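Local coordinates for chitin elicitor receptor kinase 1 (PDB 4EBY), which probably senses chitin oligomers at the plant cell surface through a LysM ectodomain and signals in immunity as a receptor kinase after chitin-induced dimerization, at residues V63-E68 against V127-G132; G141-Y146 against Y185-D190; S80-Q85 against P118-L123. All blocks are in the same frame, centred on the assembly; numbering follows the deposited sequence.

Interaction 1: V63-E68 against V127-G132; sequences VPFPCE and VNCSCG. With NAG (2-acetamido-2-deoxy-beta-D-glucopyranose), chain D.
The disulfide C67–C129 is the centre of this contact and joins segment 63-68, on strand 60-70, to segment 127-132, on strand 122-128. The two SG atoms lie 2.0 Å apart with a CB-SG-SG-CB torsion of 100°, and the partners leave their backbones differently: C67 SG stands anti to its backbone N (chi1 -178°), whereas C129 SG lies between backbone N and carbonyl carbon. Next to the bridge sits a second one. C131 SG, itself bonded to C5, approaches C67 SG to 3.8 Å, a van der Waals contact through which the two disulfides touch. C67 and C129 each begin a Cys-X-Cys pair, the signature by which plant LysM receptor ectodomains bind their LysM units together; C69, the second cysteine of the C67-E68-C69 motif, is bonded to C1. The aromatic part of the contact is the F65 ring, which reaches out with its CZ corner. There CZ meets V127 CG1 at 4.0 Å and C129 CB at 3.9 Å, both obliquely, while N128 O lies at the ring edge near its plane, 3.9 Å from CZ. C129 SG is also oblique to this ring, 5.5 Å from its centroid, in a sulfur-aromatic contact. F79 meets the same ring with its plane inclined, and T145 touches it, so the phenyl group is buried among neighbouring strands. N128 starts its side chain away from segment 63-68 and carries an N-linked glycan: ND2 is bonded to NAG C1 at 1.5 Å, in the sequon N128-C129-S130. The hydroxyl of that sequon serves the backbone as well, since S130 OG accepts from G132 N at 3.0 Å in an ST turn.

Interaction 2: G141-Y146 against Y185-D190; sequences GLFVTY and YVPGRD
F143, V144 and T145 pair with P187, V186 and Y185 as the antiparallel terminal strands of a LysM βααβ unit, whose helices 154-161 and 165-171 lie between them in the chain. V144 and V186 form the hydrogen-bonded pair and satisfy each other twice: V144 N donates to V186 O at 2.7 Å, and V186 N returns a bond to V144 O at 3.0 Å. Two residues further along, G188 N gives a nearly straight bond (174°) to L142 O at 2.7 Å. Around these bonds, CA-H···O contacts from P187, F143 and Y185 bring a second, weaker donor to each carbonyl oxygen. The backbones of F143 and T145 bond to strand 8-13, through L9 and S11, and Y185 N to N172 OD1. P187 has no N-H to offer, and its ring is used for packing: CG lies 3.8 Å from F143 CE1, and P187 CA sits over one face of the phenyl ring. The T145 hydroxyl reaches the edge of the Y185 ring, but its hydrogen-bond partner is N128 O; Y146 OH is bonded to D152 OD1. R189 NH1 and D190 OD1 are satisfied just after the strand, by G193 O and by the backbone N of N192 and A194. On the valine face, V186 CG2 touches Y146 CB at 4.0 Å, and V144 CG2, anti to the carbonyl carbon, comes 4.0 Å from G188 CA.

Interaction 3: S80-Q85 against P118-L123; sequences SYSVRQ and PLSATL
Y81 and L123 lie side by side, their side chains pointing the same way from an antiparallel pair that joins the first and last strands of the second LysM βααβ unit. L123 CD1 approaches Y81 CD2 obliquely at 4.1 Å; beyond it the phenol OH is bonded to D87 OD2. V83 crosses the leucine at a slant, with CG2 3.8 Å from L123 CG and 4.0 Å from A121 CB, which makes a small apolar cluster on one side of the pair. V83 CG1, anti to the backbone N (chi1 174°), turns instead to P118 O. The backbone of V83 is gripped at both ends, N donating to A121 O at 2.8 Å and O accepting from S120 N at 3.0 Å; this fastens the type II turn P118 to A121, in which S120 takes a positive phi of 76°. On the solvent side, S82 OG and S120 O share a water. L119 lays its CD1 methyl across the bent side chain of Q85, about equally far from OE1 and NE2, with L119 CD1 4.0 Å from Q85 CD.

In the fold
All three contacts involve strands of one mixed sheet, but they occupy different depths. Interactions 1 and 2 are largely buried and touch: a side-chain to backbone hydrogen bond connects them, and F143 packs on S130 and G132. Interaction 3 is mostly exposed, about 23 Å from interaction 1 and 29 Å from interaction 2, centre to centre. Interactions 2 and 3 do the same job in two different LysM units, closing each by backbone hydrogen bonds between its terminal strands. Interaction 1 instead ties strands 60-70 and 122-128, separated in the sheet by strand 74-82, through covalent sulfur chemistry and an aromatic ring. Interactions 1 and 3 share strand 122-128, at its two ends.

Interaction 1: V63-E68 against V127-G132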
loop_
_atom_site.group_PDB
_atom_site.type_symbol
_atom_site.label_atom_id
_atom_site.label_comp_id
_atom_site.label_asym_id
_atom_site.label_seq_id
_atom_site.Cartn_x
_atom_site.Cartn_y
_atom_site.Cartn_z
ATOM N N VAL A 63 2.914 -3.668 4.426
ATOM C CA VAL A 63 2.538 -5.001 3.966
ATOM C C VAL A 63 3.172 -5.302 2.615
ATOM O O VAL A 63 2.910 -4.589 1.638
ATOM C CB VAL A 63 0.982 -5.115 3.832
ATOM C CG1 VAL A 63 0.542 -6.530 3.404
ATOM C CG2 VAL A 63 0.293 -4.729 5.134
ATOM N N PRO A 64 3.971 -6.377 2.515
ATOM C CA PRO A 64 4.538 -6.682 1.194
ATOM C C PRO A 64 3.488 -7.251 0.241
ATOM O O PRO A 64 2.589 -7.984 0.684
ATOM C CB PRO A 64 5.596 -7.742 1.506
ATOM C CG PRO A 64 4.984 -8.488 2.711
ATOM C CD PRO A 64 4.305 -7.410 3.533
ATOM N N PHE A 65 3.578 -6.893 -1.038
ATOM C CA PHE A 65 2.663 -7.440 -2.050
ATOM C C PHE A 65 3.334 -7.486 -3.429
ATOM O O PHE A 65 4.358 -6.822 -3.644
ATOM C CB PHE A 65 1.337 -6.662 -2.076
ATOM C CG PHE A 65 1.448 -5.235 -2.594
ATOM C CD1 PHE A 65 1.046 -4.946 -3.890
ATOM C CD2 PHE A 65 1.889 -4.202 -1.780
ATOM C CE1 PHE A 65 1.100 -3.635 -4.386
ATOM C CE2 PHE A 65 1.954 -2.871 -2.270
ATOM C CZ PHE A 65 1.547 -2.593 -3.568
ATOM N N PRO A 66 2.800 -8.299 -4.355
ATOM C CA PRO A 66 3.451 -8.385 -5.679
ATOM C C PRO A 66 3.210 -7.117 -6.483
ATOM O O PRO A 66 2.151 -6.507 -6.374
ATOM C CB PRO A 66 2.715 -9.547 -6.371
ATOM C CG PRO A 66 2.006 -10.296 -5.246
ATOM C CD PRO A 66 1.680 -9.249 -4.220
ATOM N N CYS A 67 4.181 -6.721 -7.294
ATOM C CA CYS A 67 4.046 -5.485 -8.068
ATOM C C CYS A 67 4.160 -5.873 -9.542
ATOM O O CYS A 67 5.234 -6.238 -10.018
ATOM C CB CYS A 67 5.128 -4.483 -7.638
ATOM S SG CYS A 67 5.051 -2.837 -8.473
ATOM N N GLU A 68 3.036 -5.835 -10.257
ATOM C CA GLU A 68 2.936 -6.456 -11.578
ATOM C C GLU A 68 2.560 -5.438 -12.643
ATOM O O GLU A 68 1.912 -4.442 -12.340
ATOM C CB GLU A 68 1.866 -7.558 -11.545
ATOM C CG GLU A 68 2.299 -8.769 -10.715
ATOM C CD GLU A 68 1.210 -9.313 -9.828
ATOM O OE1 GLU A 68 0.238 -8.584 -9.539
ATOM O OE2 GLU A 68 1.340 -10.480 -9.404
ATOM N N VAL A 127 -4.331 -1.722 -6.248
ATOM C CA VAL A 127 -3.434 -0.852 -5.506
ATOM C C VAL A 127 -2.178 -0.701 -6.369
ATOM O O VAL A 127 -1.582 -1.706 -6.793
ATOM C CB VAL A 127 -3.060 -1.493 -4.155
ATOM C CG1 VAL A 127 -1.997 -0.684 -3.451
ATOM C CG2 VAL A 127 -4.318 -1.629 -3.242
ATOM N N ASN A 128 -1.777 0.538 -6.633
ATOM C CA ASN A 128 -0.640 0.762 -7.514
ATOM C C ASN A 128 0.679 0.656 -6.766
ATOM O O ASN A 128 0.710 0.656 -5.528
ATOM C CB ASN A 128 -0.777 2.126 -8.169
ATOM C CG ASN A 128 -1.867 2.151 -9.208
ATOM O OD1 ASN A 128 -2.265 1.100 -9.733
ATOM N ND2 ASN A 128 -2.336 3.366 -9.541
ATOM N N CYS A 129 1.770 0.538 -7.523
ATOM C CA CYS A 129 3.086 0.429 -6.898
ATOM C C CYS A 129 4.122 1.001 -7.835
ATOM O O CYS A 129 3.802 1.369 -8.961
ATOM C CB CYS A 129 3.413 -1.040 -6.588
ATOM S SG CYS A 129 3.181 -2.218 -7.983
ATOM N N SER A 130 5.361 1.054 -7.355
ATOM C CA SER A 130 6.496 1.504 -8.158
ATOM C C SER A 130 7.661 0.551 -7.960
ATOM O O SER A 130 7.831 0.009 -6.867
ATOM C CB SER A 130 6.937 2.886 -7.702
ATOM O OG SER A 130 8.065 3.319 -8.480
ATOM N N CYS A 131 8.469 0.392 -9.015
ATOM C CA CYS A 131 9.735 -0.333 -8.952
ATOM C C CYS A 131 10.929 0.613 -9.005
ATOM O O CYS A 131 12.076 0.159 -9.049
ATOM C CB CYS A 131 9.835 -1.370 -10.078
ATOM S SG CYS A 131 8.528 -2.636 -9.960
ATOM N N GLY A 132 10.659 1.914 -8.987
ATOM C CA GLY A 132 11.725 2.906 -9.056
ATOM C C GLY A 132 11.870 3.562 -10.414
ATOM O O GLY A 132 11.028 3.404 -11.303
HETATM C C1 NAG D . -3.192 3.452 -10.710
HETATM C C2 NAG D . -4.379 4.333 -10.307
HETATM C C3 NAG D . -5.296 4.635 -11.489
HETATM C C4 NAG D . -4.519 5.049 -12.719
HETATM C C5 NAG D . -3.317 4.137 -12.948
HETATM C C6 NAG D . -2.464 4.601 -14.124
HETATM C C7 NAG D . -5.223 3.887 -8.059
HETATM C C8 NAG D . -6.196 3.045 -7.236
HETATM N N2 NAG D . -5.207 3.630 -9.345
HETATM O O3 NAG D . -6.233 5.641 -11.154
HETATM O O4 NAG D . -5.398 4.971 -13.827
HETATM O O5 NAG D . -2.517 4.084 -11.783
HETATM O O6 NAG D . -1.974 5.907 -13.917
HETATM O O7 NAG D . -4.481 4.722 -7.541
#

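Interaction 2: G141-Y146 against Y185-D190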
loop_
_atom_site.group_PDB
_atom_site.type_symbol
_atom_site.label_atom_id
_atom_site.label_comp_id
_atom_site.label_asym_id
_atom_site.label_seq_id
_atom_site.Cartn_x
_atom_site.Cartn_y
_atom_site.Cartn_z
ATOM N N GLY A 141 15.043 0.248 -5.228
ATOM C CA GLY A 141 14.272 -0.636 -6.078
ATOM C C GLY A 141 13.081 -1.249 -5.358
ATOM O O GLY A 141 12.400 -2.098 -5.924
ATOM N N LEU A 142 12.840 -0.826 -4.121
ATOM C CA LEU A 142 11.692 -1.303 -3.344
ATOM C C LEU A 142 10.968 -0.075 -2.831
ATOM O O LEU A 142 11.589 0.812 -2.230
ATOM C CB LEU A 142 12.164 -2.164 -2.158
ATOM C CG LEU A 142 11.056 -2.548 -1.174
ATOM C CD1 LEU A 142 10.015 -3.439 -1.854
ATOM C CD2 LEU A 142 11.646 -3.302 0.012
ATOM N N PHE A 143 9.663 -0.010 -3.090
ATOM C CA PHE A 143 8.883 1.201 -2.831
ATOM C C PHE A 143 7.632 0.953 -2.043
ATOM O O PHE A 143 6.948 -0.059 -2.247
ATOM C CB PHE A 143 8.528 1.915 -4.139
ATOM C CG PHE A 143 9.711 2.603 -4.741
ATOM C CD1 PHE A 143 9.900 3.960 -4.546
ATOM C CD2 PHE A 143 10.674 1.877 -5.412
ATOM C CE1 PHE A 143 11.050 4.590 -5.041
ATOM C CE2 PHE A 143 11.814 2.476 -5.896
ATOM C CZ PHE A 143 11.994 3.842 -5.737
ATOM N N VAL A 144 7.354 1.899 -1.156
ATOM C CA VAL A 144 6.140 1.893 -0.348
ATOM C C VAL A 144 5.105 2.737 -1.066
ATOM O O VAL A 144 5.360 3.891 -1.422
ATOM C CB VAL A 144 6.365 2.526 1.040
ATOM C CG1 VAL A 144 5.096 2.442 1.881
ATOM C CG2 VAL A 144 7.542 1.854 1.786
ATOM N N THR A 145 3.941 2.150 -1.298
ATOM C CA THR A 145 2.782 2.896 -1.742
ATOM C C THR A 145 2.173 3.533 -0.491
ATOM O O THR A 145 1.629 2.840 0.386
ATOM C CB THR A 145 1.788 1.935 -2.401
ATOM O OG1 THR A 145 2.405 1.383 -3.575
ATOM C CG2 THR A 145 0.519 2.658 -2.802
ATOM N N TYR A 146 2.299 4.849 -0.399
ATOM C CA TYR A 146 2.088 5.561 0.851
ATOM C C TYR A 146 0.959 6.568 0.704
ATOM O O TYR A 146 1.125 7.610 0.088
ATOM C CB TYR A 146 3.411 6.268 1.234
ATOM C CG TYR A 146 3.418 6.961 2.581
ATOM C CD1 TYR A 146 4.033 6.374 3.675
ATOM C CD2 TYR A 146 2.851 8.224 2.743
ATOM C CE1 TYR A 146 4.075 7.006 4.907
ATOM C CE2 TYR A 146 2.881 8.866 3.985
ATOM C CZ TYR A 146 3.496 8.239 5.058
ATOM O OH TYR A 146 3.559 8.843 6.295
ATOM N N TYR A 185 5.064 7.538 -3.648
ATOM C CA TYR A 185 5.918 6.360 -3.589
ATOM C C TYR A 185 7.206 6.716 -2.853
ATOM O O TYR A 185 7.897 7.670 -3.219
ATOM C CB TYR A 185 6.233 5.867 -4.998
ATOM C CG TYR A 185 4.998 5.495 -5.783
ATOM C CD1 TYR A 185 4.246 4.386 -5.438
ATOM C CD2 TYR A 185 4.595 6.250 -6.874
ATOM C CE1 TYR A 185 3.117 4.046 -6.145
ATOM C CE2 TYR A 185 3.478 5.916 -7.591
ATOM C CZ TYR A 185 2.743 4.810 -7.221
ATOM O OH TYR A 185 1.619 4.475 -7.942
ATOM N N VAL A 186 7.505 5.951 -1.804
ATOM C CA VAL A 186 8.637 6.238 -0.917
ATOM C C VAL A 186 9.538 5.007 -0.883
ATOM O O VAL A 186 9.050 3.917 -0.617
ATOM C CB VAL A 186 8.100 6.486 0.515
ATOM C CG1 VAL A 186 9.258 6.713 1.518
ATOM C CG2 VAL A 186 7.086 7.655 0.518
ATOM N N PRO A 187 10.853 5.158 -1.134
ATOM C CA PRO A 187 11.721 3.969 -1.052
ATOM C C PRO A 187 11.584 3.271 0.284
ATOM O O PRO A 187 11.498 3.930 1.324
ATOM C CB PRO A 187 13.136 4.563 -1.162
ATOM C CG PRO A 187 12.949 5.795 -1.985
ATOM C CD PRO A 187 11.604 6.365 -1.545
ATOM N N GLY A 188 11.517 1.944 0.248
ATOM C CA GLY A 188 11.426 1.162 1.471
ATOM C C GLY A 188 12.614 0.252 1.678
ATOM O O GLY A 188 13.406 0.001 0.770
ATOM N N ARG A 189 12.704 -0.263 2.903
ATOM C CA ARG A 189 13.820 -1.100 3.337
ATOM C C ARG A 189 13.433 -2.569 3.375
ATOM O O ARG A 189 12.256 -2.916 3.505
ATOM C CB ARG A 189 14.255 -0.666 4.735
ATOM C CG ARG A 189 14.756 0.760 4.804
ATOM C CD ARG A 189 14.972 1.192 6.243
ATOM N NE ARG A 189 15.279 2.615 6.373
ATOM C CZ ARG A 189 16.508 3.115 6.329
ATOM N NH1 ARG A 189 17.546 2.312 6.135
ATOM N NH2 ARG A 189 16.704 4.422 6.479
ATOM N N ASP A 190 14.426 -3.442 3.271
ATOM C CA ASP A 190 14.188 -4.869 3.430
ATOM C C ASP A 190 14.090 -5.169 4.937
ATOM O O ASP A 190 14.225 -4.253 5.745
ATOM C CB ASP A 190 15.265 -5.678 2.686
ATOM C CG ASP A 190 16.639 -5.618 3.354
ATOM O OD1 ASP A 190 16.752 -5.171 4.516
ATOM O OD2 ASP A 190 17.614 -6.044 2.698
#

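Interaction 3: S80-Q85 against P118-L123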
loop_
_atom_site.group_PDB
_atom_site.type_symbol
_atom_site.label_atom_id
_atom_site.label_comp_id
_atom_site.label_asym_id
_atom_site.label_seq_id
_atom_site.Cartn_x
_atom_site.Cartn_y
_atom_site.Cartn_z
ATOM N N SER A 80 -8.114 -9.052 -3.740
ATOM C CA SER A 80 -9.493 -9.510 -3.802
ATOM C C SER A 80 -10.142 -9.284 -2.440
ATOM O O SER A 80 -9.507 -9.470 -1.394
ATOM C CB SER A 80 -9.566 -10.993 -4.185
ATOM O OG SER A 80 -9.143 -11.207 -5.524
ATOM N N TYR A 81 -11.407 -8.883 -2.454
ATOM C CA TYR A 81 -12.104 -8.512 -1.228
ATOM C C TYR A 81 -13.496 -9.107 -1.199
ATOM O O TYR A 81 -14.278 -8.910 -2.121
ATOM C CB TYR A 81 -12.185 -6.979 -1.094
ATOM C CG TYR A 81 -12.996 -6.557 0.095
ATOM C CD1 TYR A 81 -12.465 -6.640 1.381
ATOM C CD2 TYR A 81 -14.301 -6.101 -0.055
ATOM C CE1 TYR A 81 -13.220 -6.285 2.474
ATOM C CE2 TYR A 81 -15.069 -5.734 1.045
ATOM C CZ TYR A 81 -14.520 -5.836 2.298
ATOM O OH TYR A 81 -15.285 -5.486 3.385
ATOM N N SER A 82 -13.815 -9.852 -0.131
ATOM C CA SER A 82 -15.159 -10.394 0.015
ATOM C C SER A 82 -16.060 -9.403 0.747
ATOM O O SER A 82 -15.754 -8.963 1.864
ATOM C CB SER A 82 -15.116 -11.748 0.724
ATOM O OG SER A 82 -16.438 -12.261 0.870
ATOM N N VAL A 83 -17.163 -9.044 0.094
ATOM C CA VAL A 83 -18.059 -7.999 0.570
ATOM C C VAL A 83 -18.847 -8.396 1.813
ATOM O O VAL A 83 -19.409 -9.502 1.886
ATOM C CB VAL A 83 -19.028 -7.568 -0.547
ATOM C CG1 VAL A 83 -20.058 -6.607 -0.026
ATOM C CG2 VAL A 83 -18.224 -6.913 -1.661
ATOM N N ARG A 84 -18.889 -7.465 2.766
ATOM C CA ARG A 84 -19.643 -7.628 4.007
ATOM C C ARG A 84 -20.822 -6.650 4.115
ATOM O O ARG A 84 -21.010 -5.757 3.274
ATOM C CB ARG A 84 -18.693 -7.463 5.194
ATOM C CG ARG A 84 -17.521 -8.430 5.164
ATOM C CD ARG A 84 -16.332 -7.891 5.935
ATOM N NE ARG A 84 -16.636 -7.735 7.354
ATOM C CZ ARG A 84 -16.456 -8.686 8.266
ATOM N NH1 ARG A 84 -15.973 -9.869 7.910
ATOM N NH2 ARG A 84 -16.761 -8.453 9.534
ATOM N N GLN A 85 -21.636 -6.833 5.152
ATOM C CA GLN A 85 -22.846 -6.046 5.308
ATOM C C GLN A 85 -22.574 -4.550 5.258
ATOM O O GLN A 85 -21.670 -4.045 5.932
ATOM C CB GLN A 85 -23.552 -6.409 6.620
ATOM C CG GLN A 85 -25.046 -6.145 6.606
ATOM C CD GLN A 85 -25.812 -7.182 5.799
ATOM O OE1 GLN A 85 -26.223 -6.926 4.664
ATOM N NE2 GLN A 85 -26.010 -8.362 6.385
ATOM N N PRO A 118 -23.835 -6.965 -3.229
ATOM C CA PRO A 118 -24.394 -7.967 -2.314
ATOM C C PRO A 118 -23.375 -8.653 -1.405
ATOM O O PRO A 118 -22.203 -8.781 -1.722
ATOM C CB PRO A 118 -25.039 -8.978 -3.272
ATOM C CG PRO A 118 -24.207 -8.884 -4.499
ATOM C CD PRO A 118 -23.833 -7.433 -4.626
ATOM N N LEU A 119 -23.852 -9.105 -0.246
ATOM C CA LEU A 119 -23.044 -9.899 0.656
ATOM C C LEU A 119 -22.372 -11.041 -0.109
ATOM O O LEU A 119 -23.029 -11.756 -0.888
ATOM C CB LEU A 119 -23.958 -10.478 1.744
ATOM C CG LEU A 119 -23.361 -10.684 3.131
ATOM C CD1 LEU A 119 -23.095 -9.327 3.755
ATOM C CD2 LEU A 119 -24.346 -11.491 3.995
ATOM N N SER A 120 -21.069 -11.161 0.091
ATOM C CA SER A 120 -20.241 -12.215 -0.497
ATOM C C SER A 120 -19.903 -12.051 -1.979
ATOM O O SER A 120 -19.281 -12.930 -2.571
ATOM C CB SER A 120 -20.807 -13.602 -0.195
ATOM O OG SER A 120 -20.552 -13.922 1.171
ATOM N N ALA A 121 -20.274 -10.919 -2.567
ATOM C CA ALA A 121 -19.648 -10.536 -3.835
ATOM C C ALA A 121 -18.144 -10.426 -3.587
ATOM O O ALA A 121 -17.703 -10.199 -2.450
ATOM C CB ALA A 121 -20.203 -9.203 -4.339
ATOM N N THR A 122 -17.344 -10.584 -4.641
ATOM C CA THR A 122 -15.913 -10.379 -4.531
ATOM C C THR A 122 -15.574 -9.161 -5.394
ATOM O O THR A 122 -16.056 -9.059 -6.532
ATOM C CB THR A 122 -15.132 -11.574 -5.058
ATOM O OG1 THR A 122 -15.454 -12.746 -4.280
ATOM C CG2 THR A 122 -13.655 -11.309 -4.964
ATOM N N LEU A 123 -14.776 -8.261 -4.827
ATOM C CA LEU A 123 -14.291 -7.100 -5.568
ATOM C C LEU A 123 -12.857 -7.308 -5.976
ATOM O O LEU A 123 -12.040 -7.847 -5.213
ATOM C CB LEU A 123 -14.369 -5.825 -4.709
ATOM C CG LEU A 123 -15.748 -5.470 -4.138
ATOM C CD1 LEU A 123 -15.659 -4.135 -3.374
ATOM C CD2 LEU A 123 -16.837 -5.409 -5.226
HETATM O O HOH W 1 -17.296 -13.968 -1.132
#